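Local structure of putative uncharacterized protein (Ustilago maydis, 4GNX) at residues V12-I17 / G64-R69; L39-V44 / V91-T96; A82-N87 / M111-D116. The protein probably works as an OB-fold subunit of replication protein A, the trimeric complex that binds single-stranded DNA. One frame throughout, in Å; residues are numbered along the deposited sequence.

Contact 1 (V12-I17 / G64-R69); sequences VTIRQI and GQIEVR. With nucleotides of chain G.
Two isoleucines about one turn apart in the helix meet a third, Ile-66, on strand 65-71. Ile-66 places CG1 anti to its backbone N (chi1 -165°) and thereby divides its branches: CD1 runs out to Ile-17, while CG2 stays beside Ile-14. Ile-17 meets it at about a right angle, CG2 to Ile-66 CD1 at 3.9 Å. Ile-14 crosses more obliquely, with its CG2 4.1 Å from Ile-66 CB. In both helical residues CG2 lies anti to the backbone N, and this branch makes their closest approach to the strand. Ile-14 CG2 also rests on the backbone before the strand, 3.5 Å from Gly-64 C, and its CD1 lies 3.6 Å from Gly-64 O.

Arg-15 leaves the helix pointing away, then doubles back through bends at chi2 and chi3, so that NH1 just touches Gly-64 CA (3.8 Å), oblique to the guanidinium; NH1 also has a long, weak ion pair with Asp-112 of a neighbouring subunit. No hydrogen bond joins the two segments. Within 12-17 two reciprocal bonds form the capping box: Gln-16 N donates to Thr-13 OG1 (3.1 Å), and Thr-13 N to Gln-16 OE1 (3.0 Å), approaching in the plane of that side-chain carbonyl. Asp-61 accepts from Ile-14 N, and Thr-13 OG1 is also bonded to Leu-109 O of a neighbouring subunit. Poorly ordered Arg-69 has O2 of nucleotide DT25 of chain G over one guanidinium face, 3.9 Å from Arg-69 NH1. The whole is a short helix opened by a capping box and packed against the OB-fold barrel.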
# COMPACT_ATOMS: atom_id res chain seq x y z
N VAL B 12 0.80 5.83 15.14
CA VAL B 12 0.48 7.14 15.66
C VAL B 12 1.74 7.93 15.84
O VAL B 12 2.82 7.36 15.96
CB VAL B 12 -0.20 7.08 17.05
CG1 VAL B 12 -1.63 6.53 16.96
CG2 VAL B 12 0.65 6.31 18.04
N THR B 13 1.58 9.25 15.87
CA THR B 13 2.67 10.15 16.22
C THR B 13 2.53 10.51 17.68
O THR B 13 1.45 10.45 18.25
CB THR B 13 2.59 11.48 15.46
OG1 THR B 13 1.39 12.17 15.88
CG2 THR B 13 2.63 11.24 13.93
N ILE B 14 3.64 10.91 18.28
CA ILE B 14 3.58 11.27 19.67
C ILE B 14 2.55 12.37 19.87
O ILE B 14 1.83 12.36 20.88
CB ILE B 14 4.97 11.64 20.20
CG1 ILE B 14 5.86 10.37 20.18
CG2 ILE B 14 4.86 12.28 21.59
CD1 ILE B 14 7.32 10.59 20.48
N ARG B 15 2.44 13.29 18.89
CA ARG B 15 1.45 14.36 18.99
C ARG B 15 0.02 13.86 19.14
O ARG B 15 -0.76 14.40 19.97
CB ARG B 15 1.48 15.25 17.77
CG ARG B 15 0.77 16.58 17.98
CD ARG B 15 1.80 17.58 18.46
NE ARG B 15 1.66 17.92 19.88
CZ ARG B 15 2.62 18.42 20.65
NH1 ARG B 15 3.84 18.63 20.17
NH2 ARG B 15 2.34 18.69 21.91
N GLN B 16 -0.34 12.85 18.34
CA GLN B 16 -1.65 12.21 18.44
C GLN B 16 -1.81 11.56 19.79
O GLN B 16 -2.86 11.72 20.44
CB GLN B 16 -1.89 11.19 17.36
CG GLN B 16 -2.19 11.75 15.97
CD GLN B 16 -2.12 10.65 14.92
OE1 GLN B 16 -1.10 9.92 14.81
NE2 GLN B 16 -3.20 10.48 14.17
N ILE B 17 -0.78 10.86 20.25
CA ILE B 17 -0.83 10.35 21.62
C ILE B 17 -1.18 11.49 22.58
O ILE B 17 -2.11 11.36 23.36
CB ILE B 17 0.46 9.64 22.03
CG1 ILE B 17 0.74 8.48 21.07
CG2 ILE B 17 0.34 9.12 23.45
CD1 ILE B 17 2.10 7.88 21.21
N GLY B 64 6.60 15.67 19.30
CA GLY B 64 6.41 15.84 20.75
C GLY B 64 7.31 14.84 21.44
O GLY B 64 8.01 14.08 20.77
N GLN B 65 7.30 14.83 22.78
CA GLN B 65 8.14 13.96 23.58
C GLN B 65 7.29 13.14 24.56
O GLN B 65 6.32 13.63 25.09
CB GLN B 65 9.18 14.82 24.31
CG GLN B 65 10.07 14.11 25.32
CD GLN B 65 9.37 13.86 26.65
OE1 GLN B 65 9.73 12.94 27.38
NE2 GLN B 65 8.36 14.67 26.96
N ILE B 66 7.66 11.89 24.80
CA ILE B 66 6.92 11.09 25.76
C ILE B 66 7.83 10.07 26.41
O ILE B 66 8.89 9.76 25.86
CB ILE B 66 5.68 10.42 25.15
CG1 ILE B 66 4.77 9.91 26.26
CG2 ILE B 66 6.09 9.30 24.19
CD1 ILE B 66 3.38 9.58 25.78
N GLU B 67 7.44 9.61 27.61
CA GLU B 67 8.14 8.55 28.31
C GLU B 67 7.59 7.22 27.88
O GLU B 67 6.38 7.04 27.81
CB GLU B 67 7.96 8.65 29.81
CG GLU B 67 9.18 9.15 30.54
CD GLU B 67 9.14 10.66 30.74
OE1 GLU B 67 8.45 11.12 31.70
OE2 GLU B 67 9.80 11.38 29.94
N VAL B 68 8.49 6.30 27.59
CA VAL B 68 8.11 4.90 27.45
C VAL B 68 8.89 4.02 28.43
O VAL B 68 10.13 4.00 28.42
CB VAL B 68 8.16 4.40 25.98
CG1 VAL B 68 8.95 5.35 25.09
CG2 VAL B 68 8.64 2.95 25.90
N ARG B 69 8.18 3.35 29.33
CA ARG B 69 8.85 2.47 30.24
C ARG B 69 8.53 1.03 29.91
O ARG B 69 7.37 0.69 29.64
CB ARG B 69 8.54 2.80 31.69
CG ARG B 69 7.09 3.02 32.03
CD ARG B 69 6.95 3.40 33.50
NE ARG B 69 7.68 4.63 33.83
CZ ARG B 69 7.28 5.86 33.51
NH1 ARG B 69 6.14 6.05 32.85
NH2 ARG B 69 8.02 6.91 33.85
P DT G 25 8.47 3.76 41.51
OP1 DT G 25 9.15 2.55 40.97
OP2 DT G 25 9.07 4.48 42.66
O5' DT G 25 8.35 4.78 40.29
C5' DT G 25 8.22 6.20 40.50
C4' DT G 25 7.59 6.82 39.27
O4' DT G 25 6.50 5.97 38.84
C3' DT G 25 6.96 8.19 39.47
O3' DT G 25 7.88 9.23 39.12
C2' DT G 25 5.77 8.20 38.52
C1' DT G 25 5.63 6.75 38.04
N1 DT G 25 4.27 6.16 38.15
C2 DT G 25 3.87 5.26 37.19
O2 DT G 25 4.59 4.91 36.26
N3 DT G 25 2.59 4.78 37.34
C4 DT G 25 1.69 5.11 38.34
O4 DT G 25 0.58 4.60 38.35
C5 DT G 25 2.17 6.06 39.32
C7 DT G 25 1.27 6.47 40.44
C6 DT G 25 3.42 6.53 39.17

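Contact 2 (L39-V44 / V91-T96); sequences LTFVAV and VRVLGT. With nucleotides of chain G.
Val-93 O is gripped by two donors from strand 39-44. Phe-41 N reaches it in the carbonyl plane at 3.0 Å as part of the sheet ladder, and Thr-40 OG1 donates at 2.9 Å from above that plane. The hydroxyl, anti to the backbone N (chi1 180°), is itself an acceptor: Arg-92 NE lies 2.8 Å from Thr-40 OG1, which sits at the guanidinium edge, almost exactly in plane, although the bond is bent (134°). Bends at chi2 and chi3 fold Arg-92 back over its neighbour strand, where Val-42 CG2 covers one guanidinium face, 3.3 Å from Arg-92 NH1. The charge is met by Glu-119, in a salt bridge that ties this strand to helix 117-135.

On the other face Phe-41 and Val-93 stand side by side. Val-93 CB lies over the ring face of Phe-41, 4.0 Å from its centroid, a CH-pi contact, while Leu-39 CD1 and Ala-43 CB border the ring edge in plane.

At the 96 end of the strand, Thr-96 OG1 accepts from N3 of nucleotide DT21 of chain G at 2.6 Å; Leu-94, on the same face as Thr-40, touches the base methyl C7 with CD2. Leu-39, Phe-41 and Ala-43 form hydrogen-bonded pairs with Gly-95, Val-93 and Val-91, and the short strand axes run antiparallel, 151° between their directions. This pairing of strands 38-50 and 90-100 closes the OB-fold barrel, with DNA bound beside residues 94-96.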
# COMPACT_ATOMS: atom_id res chain seq x y z
N LEU B 39 -0.64 0.57 20.34
CA LEU B 39 -0.20 1.53 19.35
C LEU B 39 1.27 1.33 19.05
O LEU B 39 1.99 0.71 19.82
CB LEU B 39 -0.43 2.94 19.86
CG LEU B 39 0.27 3.38 21.17
CD1 LEU B 39 1.64 3.98 20.90
CD2 LEU B 39 -0.58 4.40 21.90
N THR B 40 1.73 1.90 17.94
CA THR B 40 3.12 1.81 17.58
C THR B 40 3.67 3.09 16.94
O THR B 40 2.96 3.84 16.26
CB THR B 40 3.40 0.65 16.62
OG1 THR B 40 4.80 0.65 16.30
CG2 THR B 40 2.57 0.77 15.31
N PHE B 41 4.96 3.32 17.14
CA PHE B 41 5.59 4.51 16.59
C PHE B 41 7.11 4.43 16.60
O PHE B 41 7.71 3.54 17.24
CB PHE B 41 5.10 5.77 17.32
CG PHE B 41 5.55 5.86 18.74
CD1 PHE B 41 6.74 6.51 19.07
CD2 PHE B 41 4.77 5.33 19.76
CE1 PHE B 41 7.15 6.61 20.38
CE2 PHE B 41 5.19 5.43 21.08
CZ PHE B 41 6.39 6.06 21.40
N VAL B 42 7.73 5.36 15.89
CA VAL B 42 9.18 5.37 15.73
C VAL B 42 9.67 6.69 16.27
O VAL B 42 9.02 7.71 16.08
CB VAL B 42 9.55 5.23 14.25
CG1 VAL B 42 11.04 5.44 14.06
CG2 VAL B 42 9.13 3.87 13.72
N ALA B 43 10.79 6.68 16.97
CA ALA B 43 11.23 7.86 17.71
C ALA B 43 12.69 7.71 18.07
O ALA B 43 13.26 6.62 17.90
CB ALA B 43 10.41 8.02 18.98
N VAL B 44 13.27 8.80 18.58
CA VAL B 44 14.66 8.82 19.00
C VAL B 44 14.78 8.88 20.52
O VAL B 44 14.12 9.71 21.18
CB VAL B 44 15.41 10.00 18.37
CG1 VAL B 44 16.89 9.97 18.75
CG2 VAL B 44 15.27 9.93 16.87
N VAL B 91 14.15 4.10 17.14
CA VAL B 91 13.57 2.85 17.59
C VAL B 91 12.10 2.72 17.22
O VAL B 91 11.38 3.74 17.12
CB VAL B 91 13.64 2.71 19.11
CG1 VAL B 91 15.07 2.78 19.60
CG2 VAL B 91 12.79 3.79 19.75
N ARG B 92 11.68 1.47 17.02
CA ARG B 92 10.28 1.12 16.80
C ARG B 92 9.72 0.80 18.19
O ARG B 92 10.29 -0.01 18.93
CB ARG B 92 10.18 -0.07 15.80
CG ARG B 92 8.83 -0.50 15.21
CD ARG B 92 7.71 0.48 15.43
NE ARG B 92 6.73 0.74 14.34
CZ ARG B 92 7.01 0.97 13.07
NH1 ARG B 92 8.26 0.87 12.65
NH2 ARG B 92 6.05 1.28 12.20
N VAL B 93 8.63 1.45 18.56
CA VAL B 93 8.03 1.22 19.86
C VAL B 93 6.68 0.56 19.70
O VAL B 93 5.85 1.02 18.93
CB VAL B 93 7.86 2.54 20.64
CG1 VAL B 93 7.09 2.32 21.95
CG2 VAL B 93 9.23 3.17 20.92
N LEU B 94 6.46 -0.53 20.42
CA LEU B 94 5.14 -1.13 20.51
C LEU B 94 4.68 -1.05 21.97
O LEU B 94 5.45 -1.38 22.88
CB LEU B 94 5.21 -2.58 20.04
CG LEU B 94 3.86 -3.18 19.66
CD1 LEU B 94 3.98 -4.11 18.47
CD2 LEU B 94 3.31 -3.93 20.85
N GLY B 95 3.45 -0.62 22.23
CA GLY B 95 3.06 -0.40 23.64
C GLY B 95 1.60 -0.11 23.88
O GLY B 95 0.82 -0.12 22.96
N THR B 96 1.22 0.13 25.13
CA THR B 96 -0.13 0.57 25.46
C THR B 96 -0.05 1.97 26.07
O THR B 96 0.87 2.26 26.86
CB THR B 96 -0.83 -0.38 26.46
OG1 THR B 96 -0.51 -1.73 26.16
CG2 THR B 96 -2.34 -0.24 26.37
P DT G 21 4.62 -9.02 26.26
OP1 DT G 21 5.66 -9.44 25.29
OP2 DT G 21 4.23 -9.96 27.35
O5' DT G 21 5.14 -7.67 26.94
C5' DT G 21 5.99 -7.69 28.10
C4' DT G 21 5.42 -6.83 29.20
O4' DT G 21 4.94 -5.57 28.65
C3' DT G 21 4.26 -7.44 29.98
O3' DT G 21 4.52 -7.45 31.39
C2' DT G 21 3.04 -6.64 29.54
C1' DT G 21 3.60 -5.32 29.02
N1 DT G 21 2.90 -4.76 27.83
C2 DT G 21 2.05 -3.69 28.00
O2 DT G 21 1.82 -3.19 29.09
N3 DT G 21 1.47 -3.24 26.84
C4 DT G 21 1.65 -3.73 25.56
O4 DT G 21 1.06 -3.22 24.62
C5 DT G 21 2.57 -4.84 25.46
C7 DT G 21 2.83 -5.44 24.11
C6 DT G 21 3.14 -5.30 26.58

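Contact 3 (A82-N87 / M111-D116); sequences ASEIRN and MRPVID
Apolar contacts carry most of this meeting between the loop before strand 90-100 and the end of strand 110-113. Ile-85 keeps CG1 anti to its carbonyl carbon (chi1 -76°) and directs that branch against the CD-CG side of the Pro-113 ring at about a right angle, Ile-85 CG1 to Pro-113 CD being 3.8 Å. Its tip goes further, Ile-85 CD1 lying 4.2 Å from Met-111 CB. Tyr-57 of strand 54-60 touches both Ile-85 and Met-111. The same methyl, Ile-85 CD1, also sits beside a backbone carbonyl, 3.5 Å from Met-111 O.

One polar side chain takes part without a bond: Glu-84, bent at chi2, also crosses the proline ring nearly at right angles, and its OE2 stops 3.7 Å from Pro-113 CD at the exposed margin.

Hydrogen bonds occur inside or beyond the segments instead. Ile-85 N donates to Ala-82 O (2.7 Å), closing a type I beta turn from Ala-82 to Ile-85; both Glu-84 and Ile-85 then face Pro-113. Arg-112 turns away to a salt bridge with Glu-119, while Asp-116 N-caps helix 117-135, its OD2 bonded to Glu-119 N. With no hydrogen bond or ion pair between the segments, the loop is held to the strand end here by non-directional hydrophobic packing, and the carboxylate of Glu-84 stays at the solvent side.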
# COMPACT_ATOMS: atom_id res chain seq x y z
N ALA B 82 18.93 -4.78 26.52
CA ALA B 82 18.63 -3.49 25.88
C ALA B 82 19.89 -2.64 25.59
O ALA B 82 19.78 -1.56 25.01
CB ALA B 82 17.63 -2.70 26.72
N SER B 83 21.07 -3.15 25.97
CA SER B 83 22.36 -2.46 25.78
C SER B 83 22.65 -2.05 24.32
O SER B 83 23.54 -1.24 24.05
CB SER B 83 23.52 -3.30 26.35
OG SER B 83 23.89 -4.38 25.51
N GLU B 84 21.90 -2.64 23.39
CA GLU B 84 21.94 -2.26 21.98
C GLU B 84 21.31 -0.87 21.79
O GLU B 84 21.79 -0.08 20.97
CB GLU B 84 21.21 -3.31 21.13
CG GLU B 84 20.09 -4.02 21.89
CD GLU B 84 18.94 -4.45 20.99
OE1 GLU B 84 19.21 -5.06 19.93
OE2 GLU B 84 17.77 -4.20 21.37
N ILE B 85 20.25 -0.59 22.54
CA ILE B 85 19.60 0.72 22.56
C ILE B 85 20.40 1.76 23.35
O ILE B 85 20.75 1.54 24.51
CB ILE B 85 18.17 0.65 23.13
CG1 ILE B 85 17.22 0.04 22.09
CG2 ILE B 85 17.68 2.03 23.53
CD1 ILE B 85 15.93 -0.49 22.65
N ARG B 86 20.67 2.88 22.71
CA ARG B 86 21.39 3.98 23.32
C ARG B 86 20.77 5.31 22.92
O ARG B 86 19.88 5.36 22.08
CB ARG B 86 22.86 3.91 22.93
CG ARG B 86 23.60 2.92 23.80
CD ARG B 86 24.51 2.02 22.99
NE ARG B 86 25.90 2.49 22.99
CZ ARG B 86 26.43 3.27 22.05
NH1 ARG B 86 25.69 3.68 21.00
NH2 ARG B 86 27.71 3.63 22.16
N ASN B 87 21.23 6.39 23.53
CA ASN B 87 20.75 7.72 23.21
C ASN B 87 20.97 8.08 21.75
O ASN B 87 21.91 7.59 21.12
CB ASN B 87 21.43 8.74 24.10
CG ASN B 87 20.70 8.89 25.40
OD1 ASN B 87 19.56 8.45 25.52
ND2 ASN B 87 21.34 9.51 26.37
N MET B 111 10.72 -3.05 21.98
CA MET B 111 11.36 -1.84 21.54
C MET B 111 12.61 -2.19 20.78
O MET B 111 13.56 -2.71 21.35
CB MET B 111 11.72 -0.98 22.75
CG MET B 111 11.35 0.47 22.58
SD MET B 111 11.99 1.47 23.94
CE MET B 111 11.78 3.10 23.23
N ARG B 112 12.62 -1.91 19.49
CA ARG B 112 13.72 -2.34 18.64
C ARG B 112 14.40 -1.22 17.83
O ARG B 112 13.74 -0.35 17.25
CB ARG B 112 13.19 -3.44 17.73
CG ARG B 112 13.84 -3.48 16.37
CD ARG B 112 12.92 -4.15 15.37
NE ARG B 112 12.00 -3.20 14.77
CZ ARG B 112 11.18 -3.52 13.78
NH1 ARG B 112 11.18 -4.76 13.31
NH2 ARG B 112 10.37 -2.62 13.26
N PRO B 113 15.74 -1.23 17.79
CA PRO B 113 16.48 -0.37 16.89
C PRO B 113 15.96 -0.47 15.49
O PRO B 113 16.04 -1.53 14.88
CB PRO B 113 17.88 -0.97 16.93
CG PRO B 113 17.99 -1.54 18.29
CD PRO B 113 16.61 -1.81 18.82
N VAL B 114 15.45 0.64 14.99
CA VAL B 114 15.04 0.78 13.60
C VAL B 114 15.99 0.16 12.54
O VAL B 114 17.22 0.30 12.62
CB VAL B 114 14.74 2.25 13.29
CG1 VAL B 114 14.69 2.51 11.79
CG2 VAL B 114 13.42 2.64 13.93
N ILE B 115 15.37 -0.51 11.56
CA ILE B 115 16.05 -1.30 10.53
C ILE B 115 16.94 -0.42 9.63
O ILE B 115 18.18 -0.59 9.58
CB ILE B 115 15.04 -2.15 9.68
CG1 ILE B 115 14.05 -2.93 10.57
CG2 ILE B 115 15.79 -3.12 8.76
CD1 ILE B 115 13.17 -3.95 9.85
N ASP B 116 16.27 0.50 8.92
CA ASP B 116 16.89 1.52 8.10
C ASP B 116 16.06 2.80 8.29
O ASP B 116 14.97 2.77 8.87
CB ASP B 116 16.91 1.07 6.63
CG ASP B 116 15.52 0.81 6.05
OD1 ASP B 116 15.39 0.50 4.84
OD2 ASP B 116 14.53 0.92 6.80

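In the fold
All three contacts touch the same curled sheet, the OB barrel. Contact 1 (12-17 / 64-69) and contact 2 (39-44 / 91-96) lie near the middle of the chain, their centres about 8 Å apart, and their segments alternate along the sequence. Contact 3 (82-87 / 111-116) is peripheral, its centre about 17 Å from that of contact 1 and about 11 Å from that of contact 2; it follows contact 1 in series but interleaves with contact 2. Strands 90-100 and 110-113 are sheet neighbours, so Arg-92 N probably bonds to Arg-112 O. The small helix, the pair of strands 38-50 and 90-100 and the edge loop are thus joined through one sheet, in a barrel that carries bound single-stranded DNA.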